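Local coordinates for protein transmembrane oligosaccharyl transferase (Archaeoglobus fulgidus, PDB 3WAJ) that is an archaeal AglB membrane protein of the STT3 family, with a GT-C-type transmembrane region, a bound zinc ion and a soluble C-terminal part, at residues A[50-55]-A[107-112]; A[84-89]-A[163-168]; A[211-216]-A[258-263]. All blocks are in the same frame, centred on the assembly; numbering follows the deposited sequence.

Followed from the N terminus, the chain shows how contacts distant in sequence can tie membrane-region helices together, two crossing and one in series. Helix 47-60 comes first and helix 84-96 next; contact 1 closes when helix 102-118 returns to 50-55, and contact 2 when the start of helix 163-181 reaches 84-89. The two closures cross, and they touch: Ile112 and Ile55 both lie against residues of contact 2. Contact 3 closes a further, separate loop, joining the ends of helices 199-214 and 243-261, and meets contact 2 through a probable hydrogen bond from Phe85 N to Leu213 O. All three contacts lie within the STT3 family region, and contact 2 includes a zinc ligand.

Contact 1: A[50-55]-A[107-112]; sequences YYYRLI and AVLAFI
The ring of Tyr52 meets Leu109 with its edge: methyl CD1 of the leucine lies near the ring plane, 4.1 Å from Tyr52 CD2, and the two side chains run at about a right angle. The other two tyrosines of the segment give their rings to other surroundings, Tyr51 stacking on Phe82 and Tyr50 on His555, with Phe570 edge-to-face against Tyr50. The leucine also reaches the backbone of the tyrosine, its CD1 within 4.0 Å of Tyr52 CA. Helices 47-60 and 102-118 both belong to the STT3 N-terminal (GT-C) membrane region, and in their packing one leucine spans a single turn of the partner, because Tyr52 and Ile55, three residues apart, lie on the same side of helix 47-60. The CA atoms nearest each other, Tyr52 CA and Leu109 CA, are 7.6 Å apart, and Leu109 spans that distance. It contributes more than half of the 137 Å² buried between the segments. Its CG lies anti to the carbonyl carbon (chi1 -58°) and its chain is extended, which carries both methyls out to the other helix. Ile55 answers tip to tip: its CD1 is 3.7 Å from Leu109 CD2 and 3.9 Å from Leu109 CD1, so the isoleucine end sits against the fork of the leucine. The contact is wholly apolar and buried. Helix 47-60 begins at the zinc-site residue Asp47, and the Tyr52 side chain is about 13 Å from the metal. Arg53, which points away from Leu109, forms salt bridges with Asp69 and with Glu558 of helix 554-561. Ile55 also touches Ser91 of helix 84-96.

Contact 2: A[84-89]-A[163-168]; sequences PFLVYL and HIWEAF. With ZN (zinc ion), chain B.
The indole of Trp165 is held between two hydrocarbon groups of different origin: CE1 of Phe85, from the facing helix, presses on one face, and CG2 of its own neighbour Ile164 lies on the opposite face. The Phe85 approach is close, with CE1 3.4 Å from Trp165 CD2 at the fusion of the two rings. It is an edge-to-face (T-shaped) pair; the Phe85 ring and the six-membered ring of Trp165 have centroids 5.0 Å apart and planes inclined at 63°. The axes of the two short helical segments come no nearer than 10.9 Å, a gap that the aromatic groups bridge. Trp165 reaches across because its CG stands anti to the carbonyl carbon (chi1 -60°). Two leucines of the facing helix share the rest of the indole, both meeting it obliquely. Leu86 CG lies 4.0 Å from Trp165 CD1 on the pyrrole side, and Leu89 CD2 is 3.8 Å from Trp165 CZ2 on the benzene side. Ile112 of helix 102-118 also touches the tryptophan.

Two residues before Trp165, His163 uses both ring nitrogens. ND1 donates to Glu166 OE1 at 3.0 Å, a bent bond (135° at the hydrogen) with the oxygen tilted out of the imidazole plane, and Tyr429 holds the other carboxylate oxygen of Glu166. This bond probably limits the rotation of the imidazole, whose NE2 binds the zinc ion at 2.2 Å. Asp161 and three waters also bind the ion, and Asp47 completes the residues of the site, an arrangement consistent with the acidic-motif metal sites of GT-C membrane proteins.

Contact 3: A[211-216]-A[258-263]; sequences YVLSWG and ALIYLP. With SO4 (sulfate ion), chain C.
This is a buried, apolar contact between the C-terminal ends of two helices of the membrane region, 199-214 and 243-261; within 211-216 and 258-263 the nearest CA atoms are those of Leu213 and Tyr261, 6.9 Å apart. Tyr261 and Leu213 carry most of it, in about equal shares. With CG anti to the backbone nitrogen (chi1 -177°), the Tyr261 ring is brought in beside the end of the first helix, and Val212 CG1 rests 3.6 Å from Tyr261 CE1. Leu213 divides its methyls between two partners: CD2 lies 3.9 Å from Tyr261 CD1, and CD1 is 3.7 Å from Ile260 CG2. Both Tyr261 contacts are oblique to the ring, and the Tyr261 hydroxyl is hydrogen-bonded to the carbonyl oxygen of Ser277.

Past the helix end, Trp215 leaves helical geometry and turns its indole away from helix 243-261, toward a sulfate ion probably supplied by the crystallisation liquor. Its NE1 makes a weak hydrogen bond, 3.0 Å, to sulfate O4; His81, His162 and Arg426 also hold the ion. Around the contact, helix 278-303 packs on Tyr261 through Gln280 and Leu281, whereas Pro84 and Phe85 at the start of helix 84-96 border Leu213 and Ser214.

Contact 1: A[50-55]-A[107-112]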
loop_
_atom_site.group_PDB
_atom_site.type_symbol
_atom_site.label_atom_id
_atom_site.label_comp_id
_atom_site.label_asym_id
_atom_site.label_seq_id
_atom_site.Cartn_x
_atom_site.Cartn_y
_atom_site.Cartn_z
ATOM N N TYR A 50 5.218 -7.053 4.431
ATOM C CA TYR A 50 4.313 -7.879 5.218
ATOM C C TYR A 50 4.327 -9.336 4.742
ATOM O O TYR A 50 4.252 -10.254 5.566
ATOM C CB TYR A 50 2.884 -7.309 5.226
ATOM C CG TYR A 50 2.062 -7.944 6.306
ATOM C CD1 TYR A 50 2.277 -7.610 7.644
ATOM C CD2 TYR A 50 1.102 -8.908 6.012
ATOM C CE1 TYR A 50 1.542 -8.191 8.674
ATOM C CE2 TYR A 50 0.341 -9.502 7.040
ATOM C CZ TYR A 50 0.576 -9.135 8.368
ATOM O OH TYR A 50 -0.138 -9.708 9.392
ATOM N N TYR A 51 4.417 -9.556 3.426
ATOM C CA TYR A 51 4.683 -10.914 2.935
ATOM C C TYR A 51 5.915 -11.485 3.624
ATOM O O TYR A 51 5.894 -12.596 4.141
ATOM C CB TYR A 51 4.811 -10.981 1.407
ATOM C CG TYR A 51 3.467 -11.273 0.809
ATOM C CD1 TYR A 51 2.845 -12.495 1.037
ATOM C CD2 TYR A 51 2.780 -10.306 0.086
ATOM C CE1 TYR A 51 1.576 -12.748 0.550
ATOM C CE2 TYR A 51 1.519 -10.556 -0.422
ATOM C CZ TYR A 51 0.921 -11.765 -0.181
ATOM O OH TYR A 51 -0.329 -12.000 -0.692
ATOM N N TYR A 52 6.967 -10.682 3.649
ATOM C CA TYR A 52 8.217 -11.021 4.296
ATOM C C TYR A 52 7.968 -11.453 5.739
ATOM O O TYR A 52 8.447 -12.508 6.167
ATOM C CB TYR A 52 9.132 -9.801 4.202
ATOM C CG TYR A 52 10.399 -9.804 5.017
ATOM C CD1 TYR A 52 10.691 -8.726 5.861
ATOM C CD2 TYR A 52 11.324 -10.842 4.928
ATOM C CE1 TYR A 52 11.858 -8.671 6.597
ATOM C CE2 TYR A 52 12.515 -10.801 5.685
ATOM C CZ TYR A 52 12.765 -9.703 6.507
ATOM O OH TYR A 52 13.914 -9.626 7.253
ATOM N N ARG A 53 7.205 -10.644 6.474
ATOM C CA ARG A 53 6.849 -10.952 7.854
ATOM C C ARG A 53 6.154 -12.321 7.925
ATOM O O ARG A 53 6.477 -13.150 8.782
ATOM C CB ARG A 53 5.963 -9.831 8.438
ATOM C CG ARG A 53 5.431 -10.051 9.869
ATOM C CD ARG A 53 4.207 -11.026 9.938
ATOM N NE ARG A 53 3.718 -11.131 11.311
ATOM C CZ ARG A 53 4.345 -11.807 12.271
ATOM N NH1 ARG A 53 5.457 -12.471 11.993
ATOM N NH2 ARG A 53 3.850 -11.831 13.498
ATOM N N LEU A 54 5.199 -12.541 7.028
ATOM C CA LEU A 54 4.450 -13.792 7.015
ATOM C C LEU A 54 5.329 -14.989 6.625
ATOM O O LEU A 54 5.261 -16.041 7.256
ATOM C CB LEU A 54 3.243 -13.700 6.085
ATOM C CG LEU A 54 2.131 -12.734 6.476
ATOM C CD1 LEU A 54 0.984 -12.794 5.417
ATOM C CD2 LEU A 54 1.616 -13.066 7.866
ATOM N N ILE A 55 6.146 -14.829 5.586
ATOM C CA ILE A 55 6.958 -15.933 5.080
ATOM C C ILE A 55 7.982 -16.410 6.139
ATOM O O ILE A 55 8.166 -17.598 6.355
ATOM C CB ILE A 55 7.625 -15.557 3.736
ATOM C CG1 ILE A 55 6.573 -15.535 2.626
ATOM C CG2 ILE A 55 8.752 -16.532 3.375
ATOM C CD1 ILE A 55 7.022 -14.852 1.333
ATOM N N ALA A 107 16.395 -11.220 -0.259
ATOM C CA ALA A 107 17.001 -11.378 -1.585
ATOM C C ALA A 107 16.220 -12.391 -2.414
ATOM O O ALA A 107 15.764 -12.086 -3.532
ATOM C CB ALA A 107 18.447 -11.806 -1.458
ATOM N N VAL A 108 16.063 -13.595 -1.870
ATOM C CA VAL A 108 15.234 -14.605 -2.531
ATOM C C VAL A 108 13.838 -14.044 -2.864
ATOM O O VAL A 108 13.421 -14.069 -4.021
ATOM C CB VAL A 108 15.146 -15.920 -1.708
ATOM C CG1 VAL A 108 14.143 -16.887 -2.340
ATOM C CG2 VAL A 108 16.517 -16.583 -1.607
ATOM N N LEU A 109 13.134 -13.524 -1.859
ATOM C CA LEU A 109 11.794 -12.983 -2.075
ATOM C C LEU A 109 11.783 -11.903 -3.148
ATOM O O LEU A 109 10.819 -11.797 -3.898
ATOM C CB LEU A 109 11.203 -12.429 -0.779
ATOM C CG LEU A 109 11.111 -13.450 0.338
ATOM C CD1 LEU A 109 10.366 -12.855 1.534
ATOM C CD2 LEU A 109 10.431 -14.740 -0.156
ATOM N N ALA A 110 12.856 -11.118 -3.231
ATOM C CA ALA A 110 12.959 -10.036 -4.227
ATOM C C ALA A 110 12.799 -10.525 -5.664
ATOM O O ALA A 110 12.229 -9.828 -6.504
ATOM C CB ALA A 110 14.281 -9.275 -4.070
ATOM N N PHE A 111 13.316 -11.716 -5.948
ATOM C CA PHE A 111 13.270 -12.257 -7.305
ATOM C C PHE A 111 11.911 -12.800 -7.703
ATOM O O PHE A 111 11.591 -12.869 -8.882
ATOM C CB PHE A 111 14.319 -13.345 -7.483
ATOM C CG PHE A 111 15.702 -12.815 -7.561
ATOM C CD1 PHE A 111 16.170 -12.254 -8.736
ATOM C CD2 PHE A 111 16.535 -12.846 -6.451
ATOM C CE1 PHE A 111 17.462 -11.744 -8.805
ATOM C CE2 PHE A 111 17.832 -12.338 -6.511
ATOM C CZ PHE A 111 18.294 -11.787 -7.685
ATOM N N ILE A 112 11.119 -13.191 -6.712
ATOM C CA ILE A 112 9.844 -13.845 -6.966
ATOM C C ILE A 112 8.863 -13.077 -7.875
ATOM O O ILE A 112 8.275 -13.677 -8.779
ATOM C CB ILE A 112 9.185 -14.300 -5.644
ATOM C CG1 ILE A 112 9.972 -15.488 -5.096
ATOM C CG2 ILE A 112 7.692 -14.665 -5.840
ATOM C CD1 ILE A 112 9.554 -15.942 -3.713
#

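Contact 2: A[84-89]-A[163-168]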
loop_
_atom_site.group_PDB
_atom_site.type_symbol
_atom_site.label_atom_id
_atom_site.label_comp_id
_atom_site.label_asym_id
_atom_site.label_seq_id
_atom_site.Cartn_x
_atom_site.Cartn_y
_atom_site.Cartn_z
ATOM N N PRO A 84 -2.392 -17.759 0.839
ATOM C CA PRO A 84 -1.380 -18.802 1.015
ATOM C C PRO A 84 -0.505 -19.030 -0.209
ATOM O O PRO A 84 0.621 -19.488 -0.011
ATOM C CB PRO A 84 -2.206 -20.060 1.335
ATOM C CG PRO A 84 -3.620 -19.750 0.874
ATOM C CD PRO A 84 -3.766 -18.267 1.039
ATOM N N PHE A 85 -0.961 -18.732 -1.425
ATOM C CA PHE A 85 -0.095 -19.003 -2.576
ATOM C C PHE A 85 1.300 -18.388 -2.431
ATOM O O PHE A 85 2.322 -19.082 -2.513
ATOM C CB PHE A 85 -0.693 -18.565 -3.917
ATOM C CG PHE A 85 0.302 -18.671 -5.048
ATOM C CD1 PHE A 85 0.926 -17.542 -5.552
ATOM C CD2 PHE A 85 0.667 -19.918 -5.556
ATOM C CE1 PHE A 85 1.882 -17.640 -6.566
ATOM C CE2 PHE A 85 1.618 -20.031 -6.583
ATOM C CZ PHE A 85 2.228 -18.888 -7.089
ATOM N N LEU A 86 1.344 -17.075 -2.220
ATOM C CA LEU A 86 2.627 -16.369 -2.170
ATOM C C LEU A 86 3.325 -16.652 -0.855
ATOM O O LEU A 86 4.547 -16.760 -0.824
ATOM C CB LEU A 86 2.436 -14.860 -2.340
ATOM C CG LEU A 86 3.423 -14.054 -3.198
ATOM C CD1 LEU A 86 3.499 -12.589 -2.723
ATOM C CD2 LEU A 86 4.805 -14.687 -3.274
ATOM N N VAL A 87 2.567 -16.764 0.238
ATOM C CA VAL A 87 3.206 -17.111 1.503
ATOM C C VAL A 87 3.953 -18.443 1.350
ATOM O O VAL A 87 5.129 -18.520 1.654
ATOM C CB VAL A 87 2.229 -17.152 2.704
ATOM C CG1 VAL A 87 3.005 -17.526 3.978
ATOM C CG2 VAL A 87 1.564 -15.798 2.905
ATOM N N TYR A 88 3.288 -19.478 0.843
ATOM C CA TYR A 88 3.961 -20.754 0.665
ATOM C C TYR A 88 5.029 -20.698 -0.408
ATOM O O TYR A 88 6.140 -21.148 -0.154
ATOM C CB TYR A 88 2.966 -21.914 0.469
ATOM C CG TYR A 88 2.275 -22.286 1.762
ATOM C CD1 TYR A 88 2.923 -23.050 2.722
ATOM C CD2 TYR A 88 1.002 -21.825 2.050
ATOM C CE1 TYR A 88 2.301 -23.373 3.925
ATOM C CE2 TYR A 88 0.373 -22.143 3.239
ATOM C CZ TYR A 88 1.026 -22.918 4.173
ATOM O OH TYR A 88 0.394 -23.231 5.361
ATOM N N LEU A 89 4.728 -20.136 -1.582
ATOM C CA LEU A 89 5.772 -19.964 -2.613
ATOM C C LEU A 89 7.059 -19.379 -2.024
ATOM O O LEU A 89 8.156 -19.910 -2.251
ATOM C CB LEU A 89 5.295 -19.098 -3.786
ATOM C CG LEU A 89 6.336 -18.886 -4.902
ATOM C CD1 LEU A 89 6.884 -20.227 -5.411
ATOM C CD2 LEU A 89 5.759 -18.093 -6.071
ATOM N N HIS A 163 -0.087 -9.087 -6.638
ATOM C CA HIS A 163 -0.791 -8.525 -7.805
ATOM C C HIS A 163 -0.308 -9.143 -9.126
ATOM O O HIS A 163 -1.096 -9.326 -10.056
ATOM C CB HIS A 163 -0.724 -6.980 -7.846
ATOM C CG HIS A 163 -1.138 -6.322 -6.574
ATOM N ND1 HIS A 163 -2.451 -6.319 -6.123
ATOM C CD2 HIS A 163 -0.430 -5.643 -5.628
ATOM C CE1 HIS A 163 -2.517 -5.682 -4.964
ATOM N NE2 HIS A 163 -1.302 -5.253 -4.657
ATOM N N ILE A 164 0.980 -9.461 -9.226
ATOM C CA ILE A 164 1.445 -10.145 -10.429
ATOM C C ILE A 164 0.765 -11.505 -10.525
ATOM O O ILE A 164 0.411 -11.946 -11.613
ATOM C CB ILE A 164 2.999 -10.269 -10.523
ATOM C CG1 ILE A 164 3.401 -11.021 -11.801
ATOM C CG2 ILE A 164 3.583 -10.960 -9.301
ATOM C CD1 ILE A 164 3.069 -10.275 -13.087
ATOM N N TRP A 165 0.525 -12.140 -9.379
ATOM C CA TRP A 165 -0.038 -13.486 -9.380
ATOM C C TRP A 165 -1.536 -13.522 -9.617
ATOM O O TRP A 165 -2.068 -14.527 -10.101
ATOM C CB TRP A 165 0.342 -14.225 -8.098
ATOM C CG TRP A 165 1.837 -14.337 -7.968
ATOM C CD1 TRP A 165 2.647 -13.642 -7.112
ATOM C CD2 TRP A 165 2.697 -15.180 -8.741
ATOM N NE1 TRP A 165 3.957 -14.014 -7.297
ATOM C CE2 TRP A 165 4.016 -14.959 -8.290
ATOM C CE3 TRP A 165 2.480 -16.107 -9.763
ATOM C CZ2 TRP A 165 5.122 -15.632 -8.836
ATOM C CZ3 TRP A 165 3.572 -16.773 -10.304
ATOM C CH2 TRP A 165 4.878 -16.533 -9.838
ATOM N N GLU A 166 -2.219 -12.441 -9.261
ATOM C CA GLU A 166 -3.600 -12.277 -9.674
ATOM C C GLU A 166 -3.629 -12.321 -11.194
ATOM O O GLU A 166 -4.390 -13.075 -11.784
ATOM C CB GLU A 166 -4.153 -10.935 -9.208
ATOM C CG GLU A 166 -4.403 -10.818 -7.739
ATOM C CD GLU A 166 -4.873 -9.434 -7.375
ATOM O OE1 GLU A 166 -4.131 -8.722 -6.661
ATOM O OE2 GLU A 166 -5.973 -9.043 -7.826
ATOM N N ALA A 167 -2.788 -11.510 -11.828
ATOM C CA ALA A 167 -2.762 -11.473 -13.289
ATOM C C ALA A 167 -2.374 -12.832 -13.875
ATOM O O ALA A 167 -3.044 -13.354 -14.767
ATOM C CB ALA A 167 -1.841 -10.382 -13.797
ATOM N N PHE A 168 -1.308 -13.417 -13.346
ATOM C CA PHE A 168 -0.788 -14.675 -13.865
ATOM C C PHE A 168 -1.832 -15.794 -13.766
ATOM O O PHE A 168 -2.088 -16.488 -14.741
ATOM C CB PHE A 168 0.502 -15.054 -13.124
ATOM C CG PHE A 168 1.204 -16.271 -13.681
ATOM C CD1 PHE A 168 2.343 -16.130 -14.453
ATOM C CD2 PHE A 168 0.738 -17.554 -13.405
ATOM C CE1 PHE A 168 3.002 -17.236 -14.952
ATOM C CE2 PHE A 168 1.383 -18.667 -13.909
ATOM C CZ PHE A 168 2.521 -18.509 -14.684
HETATM ZN ZN ZN B . -0.502 -4.626 -2.751
HETATM O O HOH W 1 -2.638 -3.366 -2.345
HETATM O O HOH W 2 -1.022 -6.502 -1.578
HETATM O O HOH W 3 0.395 -2.735 -2.182
#

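Contact 3: A[211-216]-A[258-263]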
loop_
_atom_site.group_PDB
_atom_site.type_symbol
_atom_site.label_atom_id
_atom_site.label_comp_id
_atom_site.label_asym_id
_atom_site.label_seq_id
_atom_site.Cartn_x
_atom_site.Cartn_y
_atom_site.Cartn_z
ATOM N N TYR A 211 -5.514 -19.059 -8.246
ATOM C CA TYR A 211 -5.975 -17.668 -8.310
ATOM C C TYR A 211 -6.603 -17.208 -6.977
ATOM O O TYR A 211 -6.169 -16.218 -6.385
ATOM C CB TYR A 211 -6.933 -17.481 -9.499
ATOM C CG TYR A 211 -7.425 -16.068 -9.694
ATOM C CD1 TYR A 211 -6.577 -14.986 -9.522
ATOM C CD2 TYR A 211 -8.735 -15.815 -10.058
ATOM C CE1 TYR A 211 -7.026 -13.691 -9.695
ATOM C CE2 TYR A 211 -9.192 -14.517 -10.237
ATOM C CZ TYR A 211 -8.331 -13.462 -10.052
ATOM O OH TYR A 211 -8.773 -12.170 -10.221
ATOM N N VAL A 212 -7.604 -17.934 -6.487
ATOM C CA VAL A 212 -8.224 -17.595 -5.200
ATOM C C VAL A 212 -7.214 -17.709 -4.058
ATOM O O VAL A 212 -7.284 -16.975 -3.079
ATOM C CB VAL A 212 -9.464 -18.491 -4.900
ATOM C CG1 VAL A 212 -10.223 -17.983 -3.672
ATOM C CG2 VAL A 212 -10.404 -18.561 -6.104
ATOM N N LEU A 213 -6.259 -18.625 -4.180
ATOM C CA LEU A 213 -5.266 -18.796 -3.111
ATOM C C LEU A 213 -4.215 -17.676 -3.143
ATOM O O LEU A 213 -3.474 -17.480 -2.178
ATOM C CB LEU A 213 -4.626 -20.193 -3.148
ATOM C CG LEU A 213 -5.539 -21.383 -2.826
ATOM C CD1 LEU A 213 -4.756 -22.696 -2.659
ATOM C CD2 LEU A 213 -6.367 -21.098 -1.583
ATOM N N SER A 214 -4.159 -16.933 -4.249
ATOM C CA SER A 214 -3.275 -15.765 -4.339
ATOM C C SER A 214 -3.983 -14.522 -3.842
ATOM O O SER A 214 -3.364 -13.599 -3.321
ATOM C CB SER A 214 -2.814 -15.521 -5.776
ATOM O OG SER A 214 -2.100 -16.618 -6.276
ATOM N N TRP A 215 -5.297 -14.518 -4.018
ATOM C CA TRP A 215 -6.120 -13.359 -3.723
ATOM C C TRP A 215 -7.553 -13.824 -3.420
ATOM O O TRP A 215 -8.222 -14.404 -4.291
ATOM C CB TRP A 215 -6.107 -12.443 -4.941
ATOM C CG TRP A 215 -6.709 -11.095 -4.713
ATOM C CD1 TRP A 215 -6.391 -10.213 -3.720
ATOM C CD2 TRP A 215 -7.708 -10.455 -5.519
ATOM N NE1 TRP A 215 -7.138 -9.071 -3.852
ATOM C CE2 TRP A 215 -7.956 -9.189 -4.960
ATOM C CE3 TRP A 215 -8.419 -10.834 -6.672
ATOM C CZ2 TRP A 215 -8.889 -8.289 -5.494
ATOM C CZ3 TRP A 215 -9.349 -9.939 -7.219
ATOM C CH2 TRP A 215 -9.573 -8.682 -6.626
ATOM N N GLY A 216 -8.019 -13.566 -2.196
ATOM C CA GLY A 216 -9.309 -14.069 -1.730
ATOM C C GLY A 216 -10.524 -13.670 -2.559
ATOM O O GLY A 216 -11.503 -14.423 -2.651
ATOM N N ALA A 258 -12.666 -25.968 -5.946
ATOM C CA ALA A 258 -13.248 -26.028 -4.602
ATOM C C ALA A 258 -12.427 -26.930 -3.669
ATOM O O ALA A 258 -12.248 -26.625 -2.494
ATOM C CB ALA A 258 -14.668 -26.501 -4.677
ATOM N N LEU A 259 -11.954 -28.052 -4.204
ATOM C CA LEU A 259 -11.109 -28.978 -3.457
ATOM C C LEU A 259 -9.808 -28.320 -3.034
ATOM O O LEU A 259 -9.349 -28.488 -1.903
ATOM C CB LEU A 259 -10.782 -30.203 -4.312
ATOM C CG LEU A 259 -11.821 -31.307 -4.319
ATOM C CD1 LEU A 259 -11.390 -32.417 -5.265
ATOM C CD2 LEU A 259 -11.979 -31.824 -2.904
ATOM N N ILE A 260 -9.204 -27.591 -3.962
ATOM C CA ILE A 260 -7.962 -26.880 -3.693
ATOM C C ILE A 260 -8.180 -25.762 -2.673
ATOM O O ILE A 260 -7.330 -25.504 -1.822
ATOM C CB ILE A 260 -7.389 -26.320 -4.996
ATOM C CG1 ILE A 260 -7.029 -27.483 -5.907
ATOM C CG2 ILE A 260 -6.171 -25.421 -4.737
ATOM C CD1 ILE A 260 -6.786 -27.067 -7.301
ATOM N N TYR A 261 -9.332 -25.109 -2.753
ATOM C CA TYR A 261 -9.636 -24.028 -1.836
ATOM C C TYR A 261 -9.951 -24.552 -0.448
ATOM O O TYR A 261 -9.628 -23.907 0.556
ATOM C CB TYR A 261 -10.820 -23.209 -2.347
ATOM C CG TYR A 261 -11.110 -22.031 -1.458
ATOM C CD1 TYR A 261 -10.264 -20.939 -1.436
ATOM C CD2 TYR A 261 -12.209 -22.025 -0.625
ATOM C CE1 TYR A 261 -10.513 -19.857 -0.613
ATOM C CE2 TYR A 261 -12.472 -20.950 0.207
ATOM C CZ TYR A 261 -11.622 -19.867 0.208
ATOM O OH TYR A 261 -11.894 -18.797 1.031
ATOM N N LEU A 262 -10.588 -25.724 -0.419
ATOM C CA LEU A 262 -11.180 -26.318 0.784
ATOM C C LEU A 262 -10.349 -26.254 2.077
ATOM O O LEU A 262 -10.883 -25.885 3.126
ATOM C CB LEU A 262 -11.621 -27.757 0.506
ATOM C CG LEU A 262 -12.286 -28.531 1.641
ATOM C CD1 LEU A 262 -13.476 -27.737 2.158
ATOM C CD2 LEU A 262 -12.733 -29.915 1.147
ATOM N N PRO A 263 -9.055 -26.613 2.015
ATOM C CA PRO A 263 -8.281 -26.564 3.262
ATOM C C PRO A 263 -8.194 -25.175 3.890
ATOM O O PRO A 263 -7.905 -25.071 5.089
ATOM C CB PRO A 263 -6.877 -27.009 2.820
ATOM C CG PRO A 263 -7.101 -27.847 1.631
ATOM C CD PRO A 263 -8.294 -27.251 0.921
HETATM S S SO4 C . -5.136 -6.184 -1.644
HETATM O O1 SO4 C . -4.012 -6.309 -0.706
HETATM O O2 SO4 C . -6.382 -6.277 -0.876
HETATM O O3 SO4 C . -5.043 -4.887 -2.315
HETATM O O4 SO4 C . -5.131 -7.239 -2.665
#